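Local atomic coordinates of WbmS, polysaccharide deacetylase involved in O-antigen biosynthesis (Bordetella bronchiseptica, PDB entry 3HFT), a protein that probably removes acetyl groups from a polysaccharide during O-antigen biosynthesis, as a zinc-binding member of the polysaccharide deacetylase family. Residues H92-P97 against R125-V130; H211-T216 against D234-R239. All blocks are in the same frame, centred on the assembly; numbering follows the deposited sequence.

From the N terminus, the chain first lays down strands 39-44, 67-71 and 87-91 of the parallel sheet. His92 follows directly on the last of these. Contact 1 closes when the loop after strand 123-124 returns to 92-97, with the rest of helix 96-100 and helix 107-115 between its two segments. It joins the end of an outermost strand of one sheet to the end of an outermost strand of the other, at the zinc site. Contact 2 opens later, after strand 203-207, and closes a shorter loop holding helix 219-224. It ties the end of helix 209-214 to the segment ahead of helix 245-256. The two are in series, neither nested nor crossed, with centres about 24 Å apart.

Contact 1 (H92-P97 against R125-V130); sequences HPNFNP and RSHSLV. With EDO (1,2-ethanediol), chain F.
His92 and His127 come together because both bind the same zinc ion, His92 through NE2 and His127 through ND1. Asp46 completes the protein ligands, the Asp-His-His set characteristic of polysaccharide deacetylases. His92 NE2 and His127 ND1 lie 3.4 Å apart, with no hydrogen bond between them. Their ring planes are turned 76° to each other, and His92 NE2 meets the His127 ring at its edge. The CB bond of His127 points toward 92-97, and CG is anti to the backbone N (chi1 -177°), beside the carbonyl carbon. The far nitrogen of His92, ND1, makes a weak bond of 2.8 Å to Arg125 O. His127 N, which lies over one face of the His92 ring, donates to Pro93 O at 2.9 Å. A water joins Pro93 O, Phe95 N and His127 O.

Asn94 OD1 reaches the edge of the His127 ring, 3.5 Å from CD2, and also caps Asn96 N. The Asn96 side chain crosses that of His127 at about a right angle. Its ND2 donates to Ser128 OG at 3.0 Å, nearly straight at 166°. Phe95 CB packs on Val130 CG1. The weak ND1 bond favours one rotation of the His92 ring, with NE2 to the zinc; His127 is held through its backbone and the metal.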
ATOM      1  N   HIS A  92       6.778  11.968   9.663  1.00 33.19           N
ATOM      2  CA  HIS A  92       5.446  11.408   9.744  1.00 33.30           C
ATOM      3  C   HIS A  92       4.407  12.478   9.369  1.00 35.48           C
ATOM      4  O   HIS A  92       3.680  12.997  10.217  1.00 33.12           O
ATOM      5  CB  HIS A  92       5.216  10.873  11.156  1.00 34.13           C
ATOM      6  CG  HIS A  92       4.153   9.823  11.259  1.00 33.21           C
ATOM      7  ND1 HIS A  92       4.207   8.627  10.579  1.00 37.36           N
ATOM      8  CD2 HIS A  92       3.040   9.766  12.035  1.00 38.51           C
ATOM      9  CE1 HIS A  92       3.154   7.892  10.904  1.00 34.34           C
ATOM     10  NE2 HIS A  92       2.430   8.565  11.779  1.00 34.62           N
ATOM     11  N   PRO A  93       4.324  12.797   8.073  1.00 34.90           N
ATOM     12  CA  PRO A  93       3.404  13.816   7.585  1.00 33.92           C
ATOM     13  C   PRO A  93       1.952  13.366   7.759  1.00 34.75           C
ATOM     14  O   PRO A  93       1.656  12.163   7.650  1.00 35.32           O
ATOM     15  CB  PRO A  93       3.757  13.909   6.091  1.00 35.41           C
ATOM     16  CG  PRO A  93       4.258  12.577   5.755  1.00 34.26           C
ATOM     17  CD  PRO A  93       5.065  12.168   6.959  1.00 32.76           C
ATOM     18  N   ASN A  94       1.071  14.332   8.026  1.00 35.52           N
ATOM     19  CA  ASN A  94      -0.342  14.067   8.224  1.00 35.76           C
ATOM     20  C   ASN A  94      -1.210  14.654   7.135  1.00 36.46           C
ATOM     21  O   ASN A  94      -1.486  15.876   7.124  1.00 32.48           O
ATOM     22  CB  ASN A  94      -0.798  14.644   9.548  1.00 37.20           C
ATOM     23  CG  ASN A  94      -2.247  14.316   9.845  1.00 39.30           C
ATOM     24  OD1 ASN A  94      -2.839  13.393   9.268  1.00 36.60           O
ATOM     25  ND2 ASN A  94      -2.810  15.042  10.779  1.00 36.10           N
ATOM     26  N   PHE A  95      -1.636  13.790   6.212  1.00 32.12           N
ATOM     27  CA  PHE A  95      -2.455  14.218   5.094  1.00 34.37           C
ATOM     28  C   PHE A  95      -3.940  13.953   5.314  1.00 34.70           C
ATOM     29  O   PHE A  95      -4.740  14.259   4.428  1.00 37.63           O
ATOM     30  CB  PHE A  95      -2.025  13.517   3.802  1.00 33.75           C
ATOM     31  CG  PHE A  95      -0.554  13.666   3.458  1.00 32.69           C
ATOM     32  CD1 PHE A  95       0.001  14.914   3.202  1.00 35.75           C
ATOM     33  CD2 PHE A  95       0.255  12.534   3.328  1.00 32.73           C
ATOM     34  CE1 PHE A  95       1.354  15.048   2.863  1.00 33.55           C
ATOM     35  CE2 PHE A  95       1.600  12.659   2.965  1.00 33.98           C
ATOM     36  CZ  PHE A  95       2.156  13.916   2.741  1.00 35.40           C
ATOM     37  N   ASN A  96      -4.314  13.461   6.495  1.00 34.52           N
ATOM     38  CA  ASN A  96      -5.717  13.178   6.807  1.00 35.76           C
ATOM     39  C   ASN A  96      -6.654  14.354   6.595  1.00 36.34           C
ATOM     40  O   ASN A  96      -7.744  14.180   6.067  1.00 39.77           O
ATOM     41  CB  ASN A  96      -5.885  12.638   8.245  1.00 35.48           C
ATOM     42  CG  ASN A  96      -5.590  11.160   8.357  1.00 39.96           C
ATOM     43  OD1 ASN A  96      -5.558  10.434   7.348  1.00 41.97           O
ATOM     44  ND2 ASN A  96      -5.378  10.690   9.596  1.00 42.42           N
ATOM     45  N   PRO A  97      -6.248  15.562   6.989  1.00 35.40           N
ATOM     46  CA  PRO A  97      -7.171  16.691   6.742  1.00 37.30           C
ATOM     47  C   PRO A  97      -7.571  16.871   5.273  1.00 38.15           C
ATOM     48  O   PRO A  97      -8.619  17.427   4.973  1.00 36.77           O
ATOM     49  CB  PRO A  97      -6.371  17.901   7.229  1.00 37.26           C
ATOM     50  CG  PRO A  97      -5.419  17.314   8.264  1.00 36.91           C
ATOM     51  CD  PRO A  97      -5.032  15.989   7.705  1.00 35.76           C
ATOM     52  N   ARG A 125       7.088   7.655   6.768  1.00 32.51           N
ATOM     53  CA  ARG A 125       5.865   6.870   6.888  1.00 32.64           C
ATOM     54  C   ARG A 125       4.778   7.892   7.107  1.00 35.29           C
ATOM     55  O   ARG A 125       4.964   8.824   7.907  1.00 37.04           O
ATOM     56  CB  ARG A 125       5.877   5.879   8.044  1.00 31.50           C
ATOM     57  CG  ARG A 125       4.602   5.034   8.084  1.00 31.75           C
ATOM     58  CD  ARG A 125       4.681   4.086   9.234  1.00 37.39           C
ATOM     59  NE  ARG A 125       5.630   3.009   9.017  1.00 36.40           N
ATOM     60  CZ  ARG A 125       6.419   2.497   9.961  1.00 38.91           C
ATOM     61  NH1 ARG A 125       6.475   3.027  11.175  1.00 36.70           N
ATOM     62  NH2 ARG A 125       7.200   1.469   9.670  1.00 36.07           N
ATOM     63  N   SER A 126       3.679   7.755   6.359  1.00 35.13           N
ATOM     64  CA  SER A 126       2.558   8.694   6.458  1.00 34.73           C
ATOM     65  C   SER A 126       1.651   8.358   7.620  1.00 34.70           C
ATOM     66  O   SER A 126       1.356   7.191   7.863  1.00 34.50           O
ATOM     67  CB  SER A 126       1.717   8.681   5.189  1.00 36.86           C
ATOM     68  OG  SER A 126       2.479   9.083   4.063  1.00 36.96           O
ATOM     69  N   HIS A 127       1.186   9.390   8.337  1.00 32.98           N
ATOM     70  CA  HIS A 127       0.189   9.184   9.356  1.00 34.98           C
ATOM     71  C   HIS A 127      -1.024   8.584   8.664  1.00 35.99           C
ATOM     72  O   HIS A 127      -1.394   9.015   7.555  1.00 33.95           O
ATOM     73  CB  HIS A 127      -0.218  10.464  10.078  1.00 35.53           C
ATOM     74  CG  HIS A 127      -1.193  10.199  11.177  1.00 37.97           C
ATOM     75  ND1 HIS A 127      -0.892   9.354  12.224  1.00 39.53           N
ATOM     76  CD2 HIS A 127      -2.475  10.597  11.361  1.00 37.10           C
ATOM     77  CE1 HIS A 127      -1.937   9.283  13.036  1.00 39.81           C
ATOM     78  NE2 HIS A 127      -2.914  10.015  12.525  1.00 39.49           N
ATOM     79  N   SER A 128      -1.580   7.542   9.279  1.00 33.58           N
ATOM     80  CA  SER A 128      -2.713   6.777   8.715  1.00 34.52           C
ATOM     81  C   SER A 128      -2.411   6.114   7.361  1.00 35.10           C
ATOM     82  O   SER A 128      -3.329   5.724   6.636  1.00 35.17           O
ATOM     83  CB  SER A 128      -3.977   7.626   8.647  1.00 37.24           C
ATOM     84  OG  SER A 128      -4.352   7.948   9.990  1.00 42.09           O
ATOM     85  N   LEU A 129      -1.122   6.008   7.041  1.00 32.04           N
ATOM     86  CA  LEU A 129      -0.661   5.314   5.840  1.00 33.66           C
ATOM     87  C   LEU A 129      -1.282   5.897   4.593  1.00 32.47           C
ATOM     88  O   LEU A 129      -1.611   5.187   3.633  1.00 33.23           O
ATOM     89  CB  LEU A 129      -0.931   3.799   5.991  1.00 34.58           C
ATOM     90  CG  LEU A 129      -0.272   3.131   7.211  1.00 37.02           C
ATOM     91  CD1 LEU A 129      -0.449   1.604   7.200  1.00 30.23           C
ATOM     92  CD2 LEU A 129       1.221   3.480   7.311  1.00 34.23           C
ATOM     93  N   VAL A 130      -1.442   7.222   4.604  1.00 33.68           N
ATOM     94  CA  VAL A 130      -1.943   7.914   3.439  1.00 30.22           C
ATOM     95  C   VAL A 130      -0.860   7.883   2.355  1.00 31.72           C
ATOM     96  O   VAL A 130       0.272   8.348   2.558  1.00 31.38           O
ATOM     97  CB  VAL A 130      -2.360   9.393   3.726  1.00 30.60           C
ATOM     98  CG1 VAL A 130      -2.888  10.036   2.410  1.00 31.91           C
ATOM     99  CG2 VAL A 130      -3.393   9.525   4.862  1.00 30.43           C
TER
HETATM  100  C1  EDO F 261       0.061   4.956  10.976  1.00 45.88           C
HETATM  101  O1  EDO F 261      -0.784   6.067  11.344  1.00 36.55           O
HETATM  102  C2  EDO F 261       0.686   4.401  12.255  1.00 48.48           C
HETATM  103  O2  EDO F 261       1.174   5.467  13.126  1.00 40.66           O
HETATM  104  O   HOH W   1      -0.635  11.167   6.235  1.00 33.16           O

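Contact 2 (H211-T216 against D234-R239). With EDO (1,2-ethanediol), chain D.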
ATOM      1  N   HIS A 211       1.464   3.936  23.305  1.00 31.57           N
ATOM      2  CA  HIS A 211       1.137   2.543  23.665  1.00 32.75           C
ATOM      3  C   HIS A 211       2.242   1.886  24.449  1.00 31.81           C
ATOM      4  O   HIS A 211       1.992   1.045  25.311  1.00 31.19           O
ATOM      5  CB  HIS A 211       0.750   1.720  22.439  1.00 32.85           C
ATOM      6  CG  HIS A 211      -0.470   2.229  21.753  1.00 33.13           C
ATOM      7  ND1 HIS A 211      -1.619   2.537  22.439  1.00 34.05           N
ATOM      8  CD2 HIS A 211      -0.710   2.530  20.458  1.00 36.62           C
ATOM      9  CE1 HIS A 211      -2.527   2.982  21.590  1.00 37.26           C
ATOM     10  NE2 HIS A 211      -2.002   2.979  20.378  1.00 33.17           N
ATOM     11  N   VAL A 212       3.485   2.263  24.171  1.00 34.66           N
ATOM     12  CA  VAL A 212       4.609   1.745  24.980  1.00 33.16           C
ATOM     13  C   VAL A 212       4.456   2.290  26.407  1.00 31.93           C
ATOM     14  O   VAL A 212       4.617   1.575  27.374  1.00 33.38           O
ATOM     15  CB  VAL A 212       5.986   2.115  24.344  1.00 33.54           C
ATOM     16  CG1 VAL A 212       7.172   1.694  25.236  1.00 31.10           C
ATOM     17  CG2 VAL A 212       6.098   1.466  22.922  1.00 30.31           C
ATOM     18  N   TYR A 213       4.142   3.568  26.544  1.00 31.62           N
ATOM     19  CA  TYR A 213       3.958   4.155  27.867  1.00 30.49           C
ATOM     20  C   TYR A 213       2.847   3.487  28.682  1.00 30.58           C
ATOM     21  O   TYR A 213       3.022   3.224  29.865  1.00 32.63           O
ATOM     22  CB  TYR A 213       3.677   5.657  27.757  1.00 31.43           C
ATOM     23  CG  TYR A 213       3.858   6.363  29.074  1.00 32.49           C
ATOM     24  CD1 TYR A 213       5.115   6.841  29.471  1.00 32.91           C
ATOM     25  CD2 TYR A 213       2.800   6.515  29.953  1.00 31.38           C
ATOM     26  CE1 TYR A 213       5.294   7.474  30.675  1.00 31.41           C
ATOM     27  CE2 TYR A 213       2.993   7.118  31.180  1.00 31.19           C
ATOM     28  CZ  TYR A 213       4.240   7.599  31.521  1.00 33.93           C
ATOM     29  OH  TYR A 213       4.419   8.231  32.716  1.00 34.14           O
HETATM   30  N   MSE A 214       1.704   3.238  28.063  1.00 30.98           N
HETATM   31  CA  MSE A 214       0.552   2.648  28.776  1.00 33.72           C
HETATM   32  C   MSE A 214       0.533   1.128  28.717  1.00 31.43           C
HETATM   33  O   MSE A 214      -0.350   0.514  29.308  1.00 32.42           O
HETATM   34  CB  MSE A 214      -0.779   3.139  28.182  1.00 33.23           C
HETATM   35  CG  MSE A 214      -0.909   4.681  28.130  1.00 41.67           C
HETATM   36 SE   MSE A 214      -2.713   5.169  27.561  0.75 37.41          SE
HETATM   37  CE  MSE A 214      -3.298   4.854  28.836  1.00 23.92           C
ATOM     38  N   ASN A 215       1.474   0.530  27.992  1.00 33.20           N
ATOM     39  CA  ASN A 215       1.524  -0.932  27.828  1.00 31.86           C
ATOM     40  C   ASN A 215       0.203  -1.433  27.294  1.00 33.04           C
ATOM     41  O   ASN A 215      -0.331  -2.460  27.723  1.00 32.01           O
ATOM     42  CB  ASN A 215       1.907  -1.643  29.118  1.00 30.86           C
ATOM     43  CG  ASN A 215       2.136  -3.150  28.927  1.00 34.50           C
ATOM     44  OD1 ASN A 215       2.623  -3.597  27.881  1.00 33.21           O
ATOM     45  ND2 ASN A 215       1.790  -3.929  29.945  1.00 30.50           N
ATOM     46  N   THR A 216      -0.282  -0.731  26.284  1.00 33.17           N
ATOM     47  CA  THR A 216      -1.595  -1.005  25.714  1.00 34.78           C
ATOM     48  C   THR A 216      -1.766  -2.444  25.219  1.00 35.23           C
ATOM     49  O   THR A 216      -0.983  -2.939  24.406  1.00 34.97           O
ATOM     50  CB  THR A 216      -1.882  -0.089  24.515  1.00 36.28           C
ATOM     51  OG1 THR A 216      -1.738   1.265  24.927  1.00 34.11           O
ATOM     52  CG2 THR A 216      -3.282  -0.340  23.934  1.00 31.46           C
ATOM     53  N   ASP A 234      -0.970  11.700  36.187  1.00 36.56           N
ATOM     54  CA  ASP A 234      -1.992  10.672  36.186  1.00 35.25           C
ATOM     55  C   ASP A 234      -1.797   9.541  35.161  1.00 33.81           C
ATOM     56  O   ASP A 234      -2.310   8.439  35.353  1.00 33.17           O
ATOM     57  CB  ASP A 234      -3.343  11.298  35.879  1.00 36.62           C
ATOM     58  CG  ASP A 234      -3.936  12.066  37.051  1.00 45.13           C
ATOM     59  OD1 ASP A 234      -3.237  12.268  38.093  1.00 40.06           O
ATOM     60  OD2 ASP A 234      -5.120  12.471  36.881  1.00 53.72           O
ATOM     61  N   LEU A 235      -1.119   9.807  34.050  1.00 33.09           N
ATOM     62  CA  LEU A 235      -1.076   8.805  32.982  1.00 30.22           C
ATOM     63  C   LEU A 235      -0.489   7.479  33.419  1.00 30.66           C
ATOM     64  O   LEU A 235      -0.947   6.417  32.970  1.00 31.31           O
ATOM     65  CB  LEU A 235      -0.357   9.336  31.734  1.00 33.25           C
ATOM     66  CG  LEU A 235      -0.467   8.443  30.479  1.00 32.11           C
ATOM     67  CD1 LEU A 235      -1.933   8.162  30.113  1.00 31.42           C
ATOM     68  CD2 LEU A 235       0.327   9.011  29.258  1.00 28.56           C
ATOM     69  N   ILE A 236       0.523   7.523  34.279  1.00 30.41           N
ATOM     70  CA  ILE A 236       1.206   6.305  34.714  1.00 31.11           C
ATOM     71  C   ILE A 236       0.222   5.324  35.427  1.00 29.83           C
ATOM     72  O   ILE A 236       0.421   4.091  35.402  1.00 28.82           O
ATOM     73  CB  ILE A 236       2.391   6.665  35.673  1.00 30.76           C
ATOM     74  CG1 ILE A 236       3.203   5.420  36.049  1.00 38.12           C
ATOM     75  CG2 ILE A 236       1.909   7.371  36.923  1.00 33.44           C
ATOM     76  CD1 ILE A 236       3.765   4.732  34.881  1.00 32.70           C
ATOM     77  N   ARG A 237      -0.834   5.879  36.033  1.00 30.21           N
ATOM     78  CA  ARG A 237      -1.844   5.075  36.744  1.00 30.19           C
ATOM     79  C   ARG A 237      -2.635   4.183  35.760  1.00 28.93           C
ATOM     80  O   ARG A 237      -3.197   3.180  36.148  1.00 30.75           O
ATOM     81  CB  ARG A 237      -2.805   5.962  37.518  1.00 30.52           C
ATOM     82  CG  ARG A 237      -2.156   6.749  38.664  1.00 30.79           C
ATOM     83  CD  ARG A 237      -3.144   7.482  39.447  1.00 29.68           C
ATOM     84  NE  ARG A 237      -4.092   6.578  40.096  1.00 26.81           N
ATOM     85  CZ  ARG A 237      -5.268   6.972  40.568  1.00 27.59           C
ATOM     86  NH1 ARG A 237      -5.611   8.251  40.555  1.00 29.69           N
ATOM     87  NH2 ARG A 237      -6.105   6.101  41.090  1.00 26.15           N
ATOM     88  N   TRP A 238      -2.662   4.569  34.499  1.00 31.00           N
ATOM     89  CA  TRP A 238      -3.338   3.798  33.456  1.00 31.31           C
ATOM     90  C   TRP A 238      -2.470   2.737  32.785  1.00 34.30           C
ATOM     91  O   TRP A 238      -2.954   2.027  31.902  1.00 35.28           O
ATOM     92  CB  TRP A 238      -3.863   4.730  32.379  1.00 29.91           C
ATOM     93  CG  TRP A 238      -4.958   5.585  32.836  1.00 32.49           C
ATOM     94  CD1 TRP A 238      -4.863   6.755  33.504  1.00 31.93           C
ATOM     95  CD2 TRP A 238      -6.333   5.353  32.606  1.00 34.47           C
ATOM     96  NE1 TRP A 238      -6.110   7.279  33.705  1.00 33.10           N
ATOM     97  CE2 TRP A 238      -7.035   6.427  33.162  1.00 31.09           C
ATOM     98  CE3 TRP A 238      -7.043   4.333  31.960  1.00 34.74           C
ATOM     99  CZ2 TRP A 238      -8.413   6.505  33.115  1.00 34.42           C
ATOM    100  CZ3 TRP A 238      -8.396   4.404  31.915  1.00 33.50           C
ATOM    101  CH2 TRP A 238      -9.073   5.481  32.459  1.00 29.43           C
ATOM    102  N   ARG A 239      -1.225   2.583  33.215  1.00 34.15           N
ATOM    103  CA  ARG A 239      -0.372   1.534  32.616  1.00 33.58           C
ATOM    104  C   ARG A 239      -0.877   0.119  32.941  1.00 33.20           C
ATOM    105  O   ARG A 239      -1.061  -0.249  34.106  1.00 35.67           O
ATOM    106  CB  ARG A 239       1.082   1.659  33.092  1.00 35.24           C
ATOM    107  CG  ARG A 239       2.034   0.664  32.423  1.00 34.14           C
ATOM    108  CD  ARG A 239       3.478   0.930  32.820  1.00 34.94           C
ATOM    109  NE  ARG A 239       3.958   2.128  32.143  1.00 33.99           N
ATOM    110  CZ  ARG A 239       5.109   2.740  32.382  1.00 34.95           C
ATOM    111  NH1 ARG A 239       5.942   2.300  33.299  1.00 36.53           N
ATOM    112  NH2 ARG A 239       5.412   3.838  31.719  1.00 37.66           N
TER
HETATM  113  C1  EDO D 259      -3.251   5.322  17.971  1.00 54.81           C
HETATM  114  O1  EDO D 259      -3.343   3.908  18.166  1.00 39.94           O
HETATM  115  C2  EDO D 259      -1.813   5.787  18.224  1.00 61.80           C
HETATM  116  O2  EDO D 259      -1.541   7.020  17.535  1.00 64.92           O
HETATM  117  O   HOH W   2       2.601   9.589  34.144  1.00 40.65           O
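Helix 209-214 ends in a Schellman motif, with Asn215 at positive phi, Thr216 N bonded to His211 O and Asn215 N weakly to Val212 O, and the 3-10 turn 235-238 packs beside this end. Arg239 reaches back over Tyr213. Its NE donates to Tyr213 O at 2.7 Å, and NH2 adds a weak bond to the same oxygen, so one carbonyl takes both. That oxygen lies at the edge of the guanidinium, near its plane. The chain bends at chi3 (-74°), which places NE beside Tyr213 O. NH2 sits 3.7 Å above the centre of the Tyr213 ring, and CZ lies over the same face in a cation-pi contact. The ring and guanidinium planes are 72° apart. Within its own segment, Ile236 CD1 covers one face of the guanidinium.

Leu235 splits its branches. CD2 touches Tyr213 CD2 at 3.6 Å, while CD1 meets the CE of selenomethionine Met214. That CE also lies 3.6 Å from Trp238 CB. Asn215 turns its amide to the chain beyond, where ND2 bonds Ser242 O. At the far end of the tyrosine, a water lies 2.7 Å from Tyr213 OH and accepts a weak bond from Ile236 N.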